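Local coordinates for protein translation initiation factor eIF2B subunit gamma (PDB 5B04) that forms part of the eIF2B complex, which catalyses the exchange of GDP for GTP on the gamma subunit of translation initiation factor eIF2, at residues E[169-174]-E[242-247]; E[203-208]-E[264-269]; E[39-44]-E[86-91]; E[126-131]-E[260-265]; E[152-157]-E[322-327]. The protein carries 3 engineered substitutions. All coordinates share one frame; numbering follows the deposited sequence.

Contact 1: residues E[169-174]-E[242-247]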
# COMPACT_ATOMS: atom_id res chain seq x y z
N SER E 169 -54.78 2.52 -6.13
CA SER E 169 -56.06 3.12 -6.49
C SER E 169 -56.79 3.56 -5.23
O SER E 169 -57.55 4.53 -5.24
CB SER E 169 -56.91 2.15 -7.30
OG SER E 169 -56.21 1.71 -8.45
N ALA E 170 -56.54 2.84 -4.14
CA ALA E 170 -57.15 3.15 -2.85
C ALA E 170 -56.36 2.54 -1.70
O ALA E 170 -55.80 1.45 -1.83
CB ALA E 170 -58.59 2.67 -2.82
N LEU E 171 -56.33 3.25 -0.58
CA LEU E 171 -55.70 2.74 0.63
C LEU E 171 -56.67 2.82 1.80
O LEU E 171 -57.17 3.89 2.14
CB LEU E 171 -54.42 3.53 0.95
CG LEU E 171 -53.77 3.22 2.30
CD1 LEU E 171 -53.13 1.84 2.30
CD2 LEU E 171 -52.76 4.29 2.67
N ALA E 172 -56.93 1.67 2.42
CA ALA E 172 -57.86 1.61 3.54
C ALA E 172 -57.15 1.21 4.83
O ALA E 172 -56.34 0.29 4.85
CB ALA E 172 -58.98 0.64 3.24
N VAL E 173 -57.46 1.92 5.91
CA VAL E 173 -56.85 1.65 7.20
C VAL E 173 -57.69 0.67 8.01
O VAL E 173 -58.91 0.82 8.11
CB VAL E 173 -56.65 2.94 8.01
CG1 VAL E 173 -55.97 2.64 9.35
CG2 VAL E 173 -55.83 3.94 7.22
N TYR E 174 -57.04 -0.34 8.58
CA TYR E 174 -57.70 -1.28 9.47
C TYR E 174 -57.00 -1.28 10.83
O TYR E 174 -55.93 -0.69 10.98
CB TYR E 174 -57.71 -2.68 8.86
CG TYR E 174 -58.58 -2.79 7.63
CD1 TYR E 174 -58.07 -2.50 6.37
CD2 TYR E 174 -59.91 -3.16 7.73
CE1 TYR E 174 -58.86 -2.59 5.24
CE2 TYR E 174 -60.71 -3.26 6.60
CZ TYR E 174 -60.18 -2.97 5.36
OH TYR E 174 -60.97 -3.07 4.24
N ILE E 242 -60.90 5.12 7.45
CA ILE E 242 -59.92 6.02 6.87
C ILE E 242 -59.63 5.55 5.46
O ILE E 242 -59.14 4.44 5.26
CB ILE E 242 -58.61 6.08 7.66
CG1 ILE E 242 -58.87 6.20 9.15
CG2 ILE E 242 -57.73 7.21 7.15
CD1 ILE E 242 -57.62 6.00 9.97
N PHE E 243 -59.92 6.39 4.48
CA PHE E 243 -59.69 6.04 3.09
C PHE E 243 -58.99 7.16 2.35
O PHE E 243 -59.15 8.34 2.69
CB PHE E 243 -61.01 5.69 2.40
CG PHE E 243 -61.74 4.55 3.03
CD1 PHE E 243 -61.50 3.25 2.64
CD2 PHE E 243 -62.67 4.79 4.03
CE1 PHE E 243 -62.17 2.20 3.23
CE2 PHE E 243 -63.34 3.74 4.61
CZ PHE E 243 -63.08 2.45 4.22
N VAL E 244 -58.21 6.80 1.35
CA VAL E 244 -57.62 7.77 0.44
C VAL E 244 -57.59 7.16 -0.96
O VAL E 244 -57.07 6.06 -1.16
CB VAL E 244 -56.21 8.20 0.88
CG1 VAL E 244 -55.37 7.00 1.28
CG2 VAL E 244 -55.53 9.02 -0.21
N PHE E 245 -58.18 7.87 -1.91
CA PHE E 245 -58.37 7.33 -3.25
C PHE E 245 -57.62 8.12 -4.31
O PHE E 245 -57.32 9.30 -4.13
CB PHE E 245 -59.86 7.30 -3.61
CG PHE E 245 -60.70 6.49 -2.67
CD1 PHE E 245 -60.90 5.14 -2.88
CD2 PHE E 245 -61.31 7.08 -1.58
CE1 PHE E 245 -61.68 4.39 -2.02
CE2 PHE E 245 -62.10 6.34 -0.72
CZ PHE E 245 -62.28 4.99 -0.94
N LYS E 246 -57.33 7.46 -5.43
CA LYS E 246 -56.94 8.15 -6.64
C LYS E 246 -58.11 9.02 -7.08
O LYS E 246 -59.26 8.73 -6.73
CB LYS E 246 -56.55 7.17 -7.75
CG LYS E 246 -55.15 6.60 -7.64
CD LYS E 246 -54.14 7.50 -8.35
CE LYS E 246 -52.80 6.80 -8.50
NZ LYS E 246 -51.84 7.62 -9.29
N HIS E 247 -57.84 10.08 -7.83
CA HIS E 247 -58.90 11.00 -8.23
C HIS E 247 -60.02 10.32 -9.02
O HIS E 247 -61.19 10.61 -8.81
CB HIS E 247 -58.34 12.15 -9.06
CG HIS E 247 -59.40 12.97 -9.73
ND1 HIS E 247 -60.13 13.94 -9.07
CD2 HIS E 247 -59.88 12.95 -11.00
CE1 HIS E 247 -61.00 14.49 -9.90
NE2 HIS E 247 -60.87 13.90 -11.08
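The rings of Phe-243 and Phe-245 each take up one alanine methyl of the neighbouring strand. Ala-170 CB reaches Phe-245 CD1 at 3.4 Å and Ala-172 CB reaches Phe-243 CE1 at 3.6 Å, and both methyls approach obliquely. In both phenylalanines CG stands anti to the carbonyl carbon (chi1 -59°), and the two rings follow one another along the same side of the sheet. Beyond the pair, His-241 meets the Phe-243 ring edge-to-face, and the Phe-245 ring meets that of Phe-143.

The segments belong to antiparallel strands 170-176 and 230-245 of the mixed sheet in the nucleotidyltransferase-like domain. Leu-171 and Val-244 form the hydrogen-bonded pair, with Leu-171 N to Val-244 O at 3.0 Å and Val-244 N to Leu-171 O at 3.2 Å; Ala-170 with Phe-245 and Ala-172 with Phe-243 are the non-hydrogen-bonded pairs beside it. Val-173 N continues the ladder to Ile-242 O. Just past the end of strand 230-245, beside the start of strand 170-176, Lys-246 N gives a straight bond (174°) to Ser-169 O at 2.9 Å, reaching that oxygen from above its carbonyl plane.

On the side of the sheet opposite the phenylalanines, Leu-171 CB touches Val-244 CG1 at 3.6 Å. Val-173 crosses Ile-242 with CG2 against CB at 3.5 Å, while CG1 meets Ile-242 CD1. Helix 156-166 covers this side, placing Val-159 on Leu-171 and Val-173, and Phe-163 on Val-244. The ammonium of Lys-246 turns to Asn-167 OD1.

Contact 2: residues E[203-208]-E[264-269]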
# COMPACT_ATOMS: atom_id res chain seq x y z
N SER E 203 -48.77 -5.98 0.94
CA SER E 203 -49.73 -5.25 1.78
C SER E 203 -51.01 -4.93 1.00
O SER E 203 -51.75 -4.02 1.37
CB SER E 203 -49.12 -3.97 2.35
OG SER E 203 -48.88 -3.01 1.33
N ARG E 204 -51.25 -5.67 -0.07
CA ARG E 204 -52.40 -5.44 -0.92
C ARG E 204 -53.61 -6.22 -0.43
O ARG E 204 -53.53 -7.42 -0.17
CB ARG E 204 -52.10 -5.82 -2.37
CG ARG E 204 -51.09 -4.91 -3.06
CD ARG E 204 -51.17 -5.09 -4.57
NE ARG E 204 -52.44 -5.69 -4.96
CZ ARG E 204 -52.66 -6.32 -6.11
NH1 ARG E 204 -51.68 -6.44 -7.00
NH2 ARG E 204 -53.85 -6.83 -6.37
N LEU E 205 -54.74 -5.53 -0.32
CA LEU E 205 -55.98 -6.14 0.12
C LEU E 205 -56.47 -7.18 -0.89
O LEU E 205 -56.44 -6.94 -2.10
CB LEU E 205 -57.04 -5.07 0.33
CG LEU E 205 -58.35 -5.54 0.93
CD1 LEU E 205 -58.39 -5.28 2.43
CD2 LEU E 205 -59.48 -4.84 0.23
N LEU E 206 -56.91 -8.33 -0.39
CA LEU E 206 -57.35 -9.42 -1.26
C LEU E 206 -58.79 -9.85 -0.99
O LEU E 206 -59.58 -10.03 -1.91
CB LEU E 206 -56.41 -10.61 -1.13
CG LEU E 206 -55.09 -10.43 -1.88
CD1 LEU E 206 -54.14 -11.59 -1.61
CD2 LEU E 206 -55.34 -10.29 -3.37
N TYR E 207 -59.13 -10.02 0.29
CA TYR E 207 -60.52 -10.30 0.66
C TYR E 207 -60.97 -9.30 1.73
O TYR E 207 -60.21 -8.97 2.63
CB TYR E 207 -60.67 -11.73 1.17
CG TYR E 207 -62.10 -12.23 1.11
CD1 TYR E 207 -63.02 -11.88 2.08
CD2 TYR E 207 -62.52 -13.04 0.06
CE1 TYR E 207 -64.33 -12.32 2.02
CE2 TYR E 207 -63.82 -13.49 -0.01
CZ TYR E 207 -64.72 -13.13 0.97
OH TYR E 207 -66.02 -13.58 0.91
N ALA E 208 -62.21 -8.84 1.62
CA ALA E 208 -62.68 -7.79 2.52
C ALA E 208 -64.17 -7.85 2.84
O ALA E 208 -64.69 -6.99 3.55
CB ALA E 208 -62.34 -6.44 1.93
N GLY E 264 -69.38 -0.77 0.95
CA GLY E 264 -69.96 -1.48 -0.17
C GLY E 264 -69.04 -1.21 -1.35
O GLY E 264 -68.72 -2.08 -2.11
N ASP E 265 -68.61 0.04 -1.47
CA ASP E 265 -67.70 0.44 -2.54
C ASP E 265 -66.40 -0.39 -2.64
O ASP E 265 -65.89 -0.80 -3.67
CB ASP E 265 -67.59 1.98 -2.63
CG ASP E 265 -66.74 2.48 -3.81
OD1 ASP E 265 -67.18 2.24 -4.93
OD2 ASP E 265 -65.70 3.12 -3.60
N LEU E 266 -65.83 -0.53 -1.46
CA LEU E 266 -64.52 -1.10 -1.37
C LEU E 266 -64.29 -2.41 -2.06
O LEU E 266 -63.35 -2.56 -2.81
CB LEU E 266 -64.22 -1.25 0.10
CG LEU E 266 -62.73 -1.39 0.31
CD1 LEU E 266 -62.34 -0.75 1.62
CD2 LEU E 266 -62.36 -2.86 0.29
N ILE E 267 -65.19 -3.33 -1.85
CA ILE E 267 -65.02 -4.65 -2.39
C ILE E 267 -64.98 -4.75 -3.90
O ILE E 267 -64.11 -5.41 -4.46
CB ILE E 267 -66.16 -5.55 -1.94
CG1 ILE E 267 -66.68 -5.14 -0.56
CG2 ILE E 267 -65.69 -6.98 -1.92
CD1 ILE E 267 -65.60 -4.71 0.40
N PRO E 268 -65.98 -4.02 -4.55
CA PRO E 268 -65.96 -4.21 -6.01
C PRO E 268 -64.95 -3.28 -6.65
O PRO E 268 -65.27 -2.32 -7.35
CB PRO E 268 -67.36 -3.79 -6.43
CG PRO E 268 -67.72 -2.79 -5.40
CD PRO E 268 -67.07 -3.44 -4.22
N TYR E 269 -63.70 -3.59 -6.40
CA TYR E 269 -62.59 -2.95 -7.06
C TYR E 269 -62.21 -3.91 -8.18
O TYR E 269 -61.58 -3.58 -9.17
CB TYR E 269 -61.44 -2.88 -6.09
CG TYR E 269 -61.29 -4.17 -5.34
CD1 TYR E 269 -61.06 -5.35 -6.01
CD2 TYR E 269 -61.44 -4.22 -3.99
CE1 TYR E 269 -60.94 -6.54 -5.34
CE2 TYR E 269 -61.33 -5.39 -3.31
CZ TYR E 269 -61.08 -6.54 -3.99
OH TYR E 269 -60.97 -7.71 -3.30
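Leu-205, Leu-206 and Ala-208 carry strand 204-207 and its end, the second arm of an antiparallel pair with strand 196-199, against the loop 264-269 of the nucleotidyltransferase-like domain. A classic beta bulge interrupts this arm, Leu-206 and Tyr-207 both facing Gly-197. The loop has helical backbone angles over residues 264-267 without regular bonding, then an inverse gamma turn centred on Pro-268.

Leu-205 touches two residues of the loop. Its CD2 meets Leu-266 CD2 at 3.5 Å, and the same methyl lies 4.0 Å from Tyr-269 CE2, oblique to the ring; the leucine and tyrosine side chains cross at about a right angle. Leu-266 CD2 also reaches Ala-208 CB at 3.9 Å. Ala-208 CB is also 4.0 Å from Ile-267 CD1. The phenol tip of Tyr-269 lies near the Leu-206 carbonyl, OH to O 3.0 Å, with that oxygen at the ring edge and near its plane.

Tyr-174 and Ala-172 of strand 170-176 also pack on Leu-266. The side-chain contacts are apolar, from the methyls of Leu-205, Ala-208, Leu-266 and Ile-267 and the tyrosine ring; the tyrosine hydroxyl brings the one close polar approach, to the carbonyl of the bulged Leu-206.

Contact 3: residues E[39-44]-E[86-91]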
# COMPACT_ATOMS: atom_id res chain seq x y z
N PHE E 39 -53.86 16.51 -1.89
CA PHE E 39 -55.10 15.86 -1.50
C PHE E 39 -56.15 16.88 -1.09
O PHE E 39 -55.84 18.05 -0.86
CB PHE E 39 -54.87 14.88 -0.34
CG PHE E 39 -53.84 13.83 -0.62
CD1 PHE E 39 -54.15 12.71 -1.38
CD2 PHE E 39 -52.56 13.94 -0.10
CE1 PHE E 39 -53.21 11.73 -1.63
CE2 PHE E 39 -51.61 12.97 -0.35
CZ PHE E 39 -51.93 11.86 -1.11
N GLN E 40 -57.40 16.43 -1.01
CA GLN E 40 -58.47 17.20 -0.39
C GLN E 40 -59.38 16.23 0.35
O GLN E 40 -59.66 15.13 -0.14
CB GLN E 40 -59.24 18.02 -1.42
CG GLN E 40 -59.79 17.23 -2.59
CD GLN E 40 -60.32 18.12 -3.69
OE1 GLN E 40 -61.01 17.67 -4.59
NE2 GLN E 40 -59.99 19.41 -3.62
N ALA E 41 -59.83 16.61 1.54
CA ALA E 41 -60.50 15.67 2.43
C ALA E 41 -62.02 15.79 2.42
O ALA E 41 -62.57 16.89 2.30
CB ALA E 41 -59.97 15.84 3.84
N VAL E 42 -62.68 14.65 2.56
CA VAL E 42 -64.14 14.61 2.66
C VAL E 42 -64.57 13.87 3.92
O VAL E 42 -64.35 12.66 4.05
CB VAL E 42 -64.78 13.93 1.44
CG1 VAL E 42 -66.27 13.75 1.67
CG2 VAL E 42 -64.52 14.74 0.18
N VAL E 43 -65.19 14.59 4.85
CA VAL E 43 -65.71 13.99 6.06
C VAL E 43 -67.22 13.82 5.96
O VAL E 43 -67.95 14.79 5.75
CB VAL E 43 -65.38 14.83 7.31
CG1 VAL E 43 -66.08 14.26 8.54
CG2 VAL E 43 -63.88 14.89 7.52
N PHE E 44 -67.69 12.58 6.09
CA PHE E 44 -69.12 12.31 6.04
C PHE E 44 -69.72 12.24 7.44
O PHE E 44 -69.30 11.44 8.27
CB PHE E 44 -69.40 11.01 5.28
CG PHE E 44 -70.86 10.67 5.19
CD1 PHE E 44 -71.79 11.64 4.88
CD2 PHE E 44 -71.30 9.37 5.42
CE1 PHE E 44 -73.14 11.33 4.80
CE2 PHE E 44 -72.64 9.05 5.34
CZ PHE E 44 -73.56 10.03 5.02
N THR E 86 -55.71 22.34 5.10
CA THR E 86 -56.15 23.68 5.49
C THR E 86 -57.64 23.86 5.21
O THR E 86 -58.26 24.81 5.69
CB THR E 86 -55.36 24.77 4.76
OG1 THR E 86 -55.33 24.48 3.35
CG2 THR E 86 -53.93 24.83 5.28
N SER E 87 -58.21 22.94 4.43
CA SER E 87 -59.63 22.99 4.10
C SER E 87 -60.19 21.60 3.87
O SER E 87 -59.50 20.72 3.34
CB SER E 87 -59.86 23.86 2.86
OG SER E 87 -59.33 23.24 1.70
N ALA E 88 -61.44 21.39 4.27
CA ALA E 88 -62.08 20.09 4.12
C ALA E 88 -63.56 20.23 3.76
O ALA E 88 -64.21 21.21 4.13
CB ALA E 88 -61.93 19.27 5.39
N ILE E 89 -64.07 19.26 3.02
CA ILE E 89 -65.49 19.21 2.67
C ILE E 89 -66.25 18.39 3.71
O ILE E 89 -65.86 17.26 4.02
CB ILE E 89 -65.71 18.60 1.28
CG1 ILE E 89 -64.99 19.43 0.21
CG2 ILE E 89 -67.20 18.50 0.97
CD1 ILE E 89 -65.13 18.87 -1.19
N LEU E 90 -67.32 18.95 4.24
CA LEU E 90 -68.11 18.26 5.25
C LEU E 90 -69.51 17.94 4.75
O LEU E 90 -70.38 18.81 4.67
CB LEU E 90 -68.20 19.10 6.53
CG LEU E 90 -69.01 18.50 7.68
CD1 LEU E 90 -68.60 17.06 7.96
CD2 LEU E 90 -68.83 19.35 8.93
N ILE E 91 -69.73 16.67 4.40
CA ILE E 91 -71.04 16.20 3.98
C ILE E 91 -71.88 15.83 5.19
O ILE E 91 -71.38 15.20 6.13
CB ILE E 91 -70.93 14.98 3.04
CG1 ILE E 91 -70.27 15.37 1.72
CG2 ILE E 91 -72.30 14.39 2.79
CD1 ILE E 91 -69.89 14.18 0.86
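Val-42 and Ile-89, a bridged pair of two parallel strands, lie side by side and point the same way, with Val-42 CG2 4.2 Å from Ile-89 CB. Two residues further on, Phe-44 crosses Ile-91: its CD1 comes to 3.5 Å from Ile-91 CG2, the methyl lying oblique to the ring. Ile-91 also reaches back, its CD1 meeting Val-42 CG1 at 3.7 Å, so this isoleucine bridges two residues of strand 39-45. All four side chains share one side of the sheet, where helix 128-134 packs on Val-42, Phe-44 and Ile-91.

The other side carries Val-43 and Leu-90, again crossed, with Val-43 CG1 3.8 Å from Leu-90 CD1. Leu-77 and Leu-80 of helix 74-82 pack on Val-43, and Leu-80 also on Ala-41 and Ala-88. That helix lies between the two strands in the chain, making a beta-alpha-beta crossover, and helices on both sides of the sheet give the alpha/beta/alpha layering of this domain.

Three backbone bonds of 2.9 Å hold the register: Ile-89 N to Ala-41 O, Val-43 N to Ile-89 O and Ile-91 N to Val-43 O. The backbone polar groups named here are thus paired between the strands, while aliphatic side chains line both sides, with the Phe-44 ring on the Val-42 side, as expected of a buried central sheet.

Contact 4: residues E[126-131]-E[260-265]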
# COMPACT_ATOMS: atom_id res chain seq x y z
N LYS E 126 -79.55 6.61 2.44
CA LYS E 126 -78.27 6.58 1.76
C LYS E 126 -77.13 6.10 2.64
O LYS E 126 -77.20 6.24 3.86
CB LYS E 126 -77.93 8.00 1.30
CG LYS E 126 -78.93 8.64 0.36
CD LYS E 126 -79.00 7.86 -0.93
CE LYS E 126 -79.94 8.54 -1.88
NZ LYS E 126 -80.05 7.81 -3.15
N SER E 127 -76.09 5.54 2.04
CA SER E 127 -74.85 5.30 2.77
C SER E 127 -73.74 6.09 2.09
O SER E 127 -73.97 6.76 1.09
CB SER E 127 -74.46 3.83 2.96
OG SER E 127 -74.84 3.04 1.85
N SER E 128 -72.53 6.00 2.63
CA SER E 128 -71.51 7.02 2.43
C SER E 128 -71.06 7.30 0.99
O SER E 128 -70.70 8.43 0.68
CB SER E 128 -70.28 6.67 3.26
OG SER E 128 -69.35 7.73 3.20
N ALA E 129 -71.06 6.30 0.11
CA ALA E 129 -70.82 6.59 -1.30
C ALA E 129 -71.89 7.55 -1.79
O ALA E 129 -71.65 8.39 -2.66
CB ALA E 129 -70.84 5.33 -2.13
N ASP E 130 -73.08 7.42 -1.24
CA ASP E 130 -74.19 8.18 -1.77
C ASP E 130 -74.09 9.65 -1.43
O ASP E 130 -74.60 10.50 -2.15
CB ASP E 130 -75.51 7.57 -1.32
CG ASP E 130 -75.63 6.10 -1.69
OD1 ASP E 130 -75.86 5.83 -2.89
OD2 ASP E 130 -75.52 5.21 -0.82
N ALA E 131 -73.39 9.92 -0.34
CA ALA E 131 -73.03 11.28 0.04
C ALA E 131 -71.94 11.86 -0.86
O ALA E 131 -72.08 12.97 -1.36
CB ALA E 131 -72.58 11.31 1.48
N SER E 260 -72.63 1.20 -2.51
CA SER E 260 -72.95 1.46 -1.12
C SER E 260 -71.76 1.77 -0.22
O SER E 260 -70.86 0.97 -0.08
CB SER E 260 -73.55 0.18 -0.58
OG SER E 260 -72.77 -0.93 -1.00
N SER E 261 -71.78 2.93 0.41
CA SER E 261 -71.26 3.12 1.75
C SER E 261 -69.77 3.24 1.89
O SER E 261 -69.27 3.49 2.98
CB SER E 261 -71.65 1.94 2.62
OG SER E 261 -70.92 0.81 2.18
N ILE E 262 -69.04 2.99 0.82
CA ILE E 262 -67.59 3.08 0.85
C ILE E 262 -67.06 1.82 1.48
O ILE E 262 -65.88 1.57 1.43
CB ILE E 262 -67.09 4.31 1.62
CG1 ILE E 262 -67.41 5.58 0.84
CG2 ILE E 262 -65.59 4.22 1.91
CD1 ILE E 262 -66.57 6.79 1.19
N ARG E 263 -67.92 1.05 2.11
CA ARG E 263 -67.55 -0.29 2.46
C ARG E 263 -68.29 -1.23 1.55
O ARG E 263 -67.90 -2.37 1.40
CB ARG E 263 -67.84 -0.60 3.92
CG ARG E 263 -67.50 0.53 4.87
CD ARG E 263 -68.47 0.56 6.04
NE ARG E 263 -69.43 1.66 5.93
CZ ARG E 263 -70.39 1.91 6.81
NH1 ARG E 263 -70.52 1.13 7.88
NH2 ARG E 263 -71.21 2.93 6.63
N GLY E 264 -69.38 -0.77 0.95
CA GLY E 264 -69.96 -1.48 -0.17
C GLY E 264 -69.04 -1.21 -1.35
O GLY E 264 -68.72 -2.08 -2.11
N ASP E 265 -68.61 0.04 -1.47
CA ASP E 265 -67.70 0.44 -2.54
C ASP E 265 -66.40 -0.39 -2.64
O ASP E 265 -65.89 -0.80 -3.67
CB ASP E 265 -67.59 1.98 -2.63
CG ASP E 265 -66.74 2.48 -3.81
OD1 ASP E 265 -67.18 2.24 -4.93
OD2 ASP E 265 -65.70 3.12 -3.60
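Ser-127, Ser-128 and Ala-129 meet Ser-260, Ser-261 and Ile-262 mainly through van der Waals contact. Ser-127 CB rests against Ser-261 CB at 3.4 Å, and its OG lies beside Ser-261 N without a suitable angle for bonding. Ser-128 packs twice: CB faces the Ser-261 carbonyl, while OG, anti to the backbone N (chi1 -173°), reaches Ile-262 CD1 at 3.6 Å. On the next residue, Ala-129 CB approaches Ser-261 N at 3.6 Å, and Ile-262 CG1 comes to 3.8 Å from Ala-129 N.

The clear hydrogen bonds lie within the segments rather than between them. In 126-131, Ser-127 N donates to Asp-130 OD2 at 2.9 Å, meeting the anti side of the carboxylate and 22° out of its plane, and Asp-130 N returns a bond to Ser-127 O. These two bonds tie the first turn of helix 128-134 to Ser-127; the other carboxylate oxygen, Asp-130 OD1, forms a salt bridge with Arg-133. In 260-265, Ser-261 OG accepts from Gly-264 N, the pattern of an ST motif, although the hydroxyl is placed too close to Ser-260 O for its exact position to be trusted. Arg-263 NE adds a weak bond of 3.5 Å to Ser-261 O, which lies at the edge of the guanidinium in its plane.

The loop 260-265 follows strand 230-245, and it covers the start of helix 128-134. Ile-259 packs on Ala-129, Ile-262 on Phe-243 of that strand, and Phe-44 of strand 39-45 on Ser-128 and Ala-131, so the helix start is wedged between the loop and the central sheet.

Contact 5: residues E[152-157]-E[322-327]. Engineered in segment 152-157: Tyr-157 (natural residue Ile).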
# COMPACT_ATOMS: atom_id res chain seq x y z
N VAL E 152 -58.93 8.91 15.57
CA VAL E 152 -57.65 8.35 15.14
C VAL E 152 -56.44 9.03 15.78
O VAL E 152 -56.31 10.25 15.77
CB VAL E 152 -57.53 8.42 13.61
CG1 VAL E 152 -58.51 7.45 12.98
CG2 VAL E 152 -57.82 9.82 13.11
N GLY E 153 -55.56 8.21 16.34
CA GLY E 153 -54.33 8.69 16.94
C GLY E 153 -53.14 8.29 16.08
O GLY E 153 -52.00 8.64 16.37
N LEU E 154 -53.43 7.56 15.01
CA LEU E 154 -52.42 7.17 14.04
C LEU E 154 -51.84 8.41 13.37
O LEU E 154 -52.57 9.18 12.75
CB LEU E 154 -53.02 6.23 12.99
CG LEU E 154 -52.09 5.61 11.94
CD1 LEU E 154 -51.02 4.76 12.61
CD2 LEU E 154 -52.89 4.78 10.95
N PRO E 155 -50.52 8.61 13.50
CA PRO E 155 -49.85 9.76 12.90
C PRO E 155 -50.09 9.83 11.39
O PRO E 155 -49.82 8.85 10.69
CB PRO E 155 -48.37 9.53 13.22
CG PRO E 155 -48.27 8.07 13.56
CD PRO E 155 -49.57 7.72 14.19
N PRO E 156 -50.59 10.97 10.91
CA PRO E 156 -51.10 11.14 9.54
C PRO E 156 -50.06 10.87 8.46
O PRO E 156 -50.43 10.56 7.33
CB PRO E 156 -51.54 12.61 9.51
CG PRO E 156 -51.72 12.99 10.93
CD PRO E 156 -50.69 12.22 11.68
N TYR E 157 -48.77 10.99 8.79
CA TYR E 157 -47.74 10.81 7.78
C TYR E 157 -47.66 9.36 7.32
O TYR E 157 -47.35 9.08 6.17
CB TYR E 157 -46.37 11.29 8.30
CG TYR E 157 -45.77 10.48 9.43
CD1 TYR E 157 -45.06 9.31 9.17
CD2 TYR E 157 -45.88 10.90 10.75
CE1 TYR E 157 -44.50 8.57 10.20
CE2 TYR E 157 -45.32 10.16 11.78
CZ TYR E 157 -44.63 9.00 11.50
OH TYR E 157 -44.07 8.27 12.52
N ARG E 322 -51.97 0.86 17.95
CA ARG E 322 -52.87 1.48 18.92
C ARG E 322 -53.63 2.71 18.47
O ARG E 322 -53.32 3.32 17.46
CB ARG E 322 -52.17 1.65 20.27
CG ARG E 322 -51.82 0.35 20.97
CD ARG E 322 -51.19 0.63 22.31
NE ARG E 322 -50.77 -0.58 22.98
CZ ARG E 322 -50.09 -0.61 24.11
NH1 ARG E 322 -49.78 0.52 24.71
NH2 ARG E 322 -49.75 -1.76 24.66
N ALA E 323 -54.60 3.07 19.29
CA ALA E 323 -55.33 4.32 19.21
C ALA E 323 -56.31 4.65 18.12
O ALA E 323 -56.94 5.68 18.21
CB ALA E 323 -54.31 5.42 19.34
N ASN E 324 -56.47 3.80 17.12
CA ASN E 324 -57.43 4.12 16.07
C ASN E 324 -58.56 3.16 15.76
O ASN E 324 -58.38 2.10 15.20
CB ASN E 324 -56.72 4.69 14.83
CG ASN E 324 -56.88 3.86 13.58
OD1 ASN E 324 -57.98 3.57 13.16
ND2 ASN E 324 -55.78 3.51 12.98
N ASN E 325 -59.74 3.65 16.03
CA ASN E 325 -61.02 3.09 15.60
C ASN E 325 -62.14 4.13 15.66
O ASN E 325 -61.87 5.33 15.75
CB ASN E 325 -61.39 1.87 16.43
CG ASN E 325 -61.12 0.56 15.70
OD1 ASN E 325 -61.18 0.50 14.47
ND2 ASN E 325 -60.82 -0.49 16.46
N LEU E 326 -63.37 3.69 15.45
CA LEU E 326 -64.49 4.62 15.34
C LEU E 326 -65.69 4.21 16.14
O LEU E 326 -65.93 3.03 16.32
CB LEU E 326 -64.90 4.83 13.89
CG LEU E 326 -65.26 3.70 12.95
CD1 LEU E 326 -65.75 2.48 13.68
CD2 LEU E 326 -66.26 4.13 11.89
N PRO E 327 -66.45 5.27 16.65
CA PRO E 327 -67.69 4.84 17.26
C PRO E 327 -68.90 5.04 16.38
O PRO E 327 -69.41 6.13 16.28
CB PRO E 327 -67.81 5.78 18.43
CG PRO E 327 -67.44 7.07 17.87
CD PRO E 327 -66.40 6.80 16.84
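Val-152 and Gly-153 run beside Ala-323 and Asn-324, the CA atoms of Val-152 and Asn-324 being 4.3 Å apart, and a single weak bond joins the backbones, Gly-153 N to Ala-323 O at 3.4 Å and 131°. Ala-323 adopts a left-handed backbone conformation (phi 70°), and its CB is 4.1 Å from Gly-153 CA.

Asn-324 makes the broader contact. It lies alongside Val-152 and points the same way, with CB 3.8 Å from Val-152 CG1; that methyl, anti to the carbonyl carbon of Val-152 (chi1 -69°), is also 3.9 Å from Asn-324 OD1. Leu-154 crosses the amide instead, its CD2 standing 3.8 Å from Asn-324 ND2.

Both segments follow strands of the central sheet: 152-157 comes after strand 142-147 and leads into helix 156-166, while 322-327 comes after strand 315-319 and leads towards helix 332-338, beyond which the chain continues into its left-handed beta-helix. These two strands run parallel, so the loops meet beyond the same end of the sheet. Asn-324 also packs on Val-173, Ala-240 and Ile-242, and its backbone O accepts a bond from Ser-175 OG.

Trp-79 of helix 74-82 also packs on Val-152 and donates from NE1 to Leu-154 O. The engineered Tyr-157 lies further along, packed on Glu-135 of the neighbouring delta subunit.

In the fold
Contacts 1 and 3 are both strand pairings of the mixed central sheet, about 14 Å apart between centres, and they meet where Val-244 packs on Phe-39. Contact 3 closes first along the chain. Contact 4 then joins helix 128-134 to the loop after strand 230-245, and it ends on the same loop as contact 2, sharing Gly-264 and Asp-265; their centres are about 14 Å apart. Phe-243 of contact 1 touches both, through Leu-266 and Ile-262. Contact 5 spans contacts 1 and 2 in sequence and reaches Ile-242 and Val-173. Together the five knit distant parts of the nucleotidyltransferase-like domain around one sheet, contact 5 including the loop that leads towards helix 332-338 and the beta-helix.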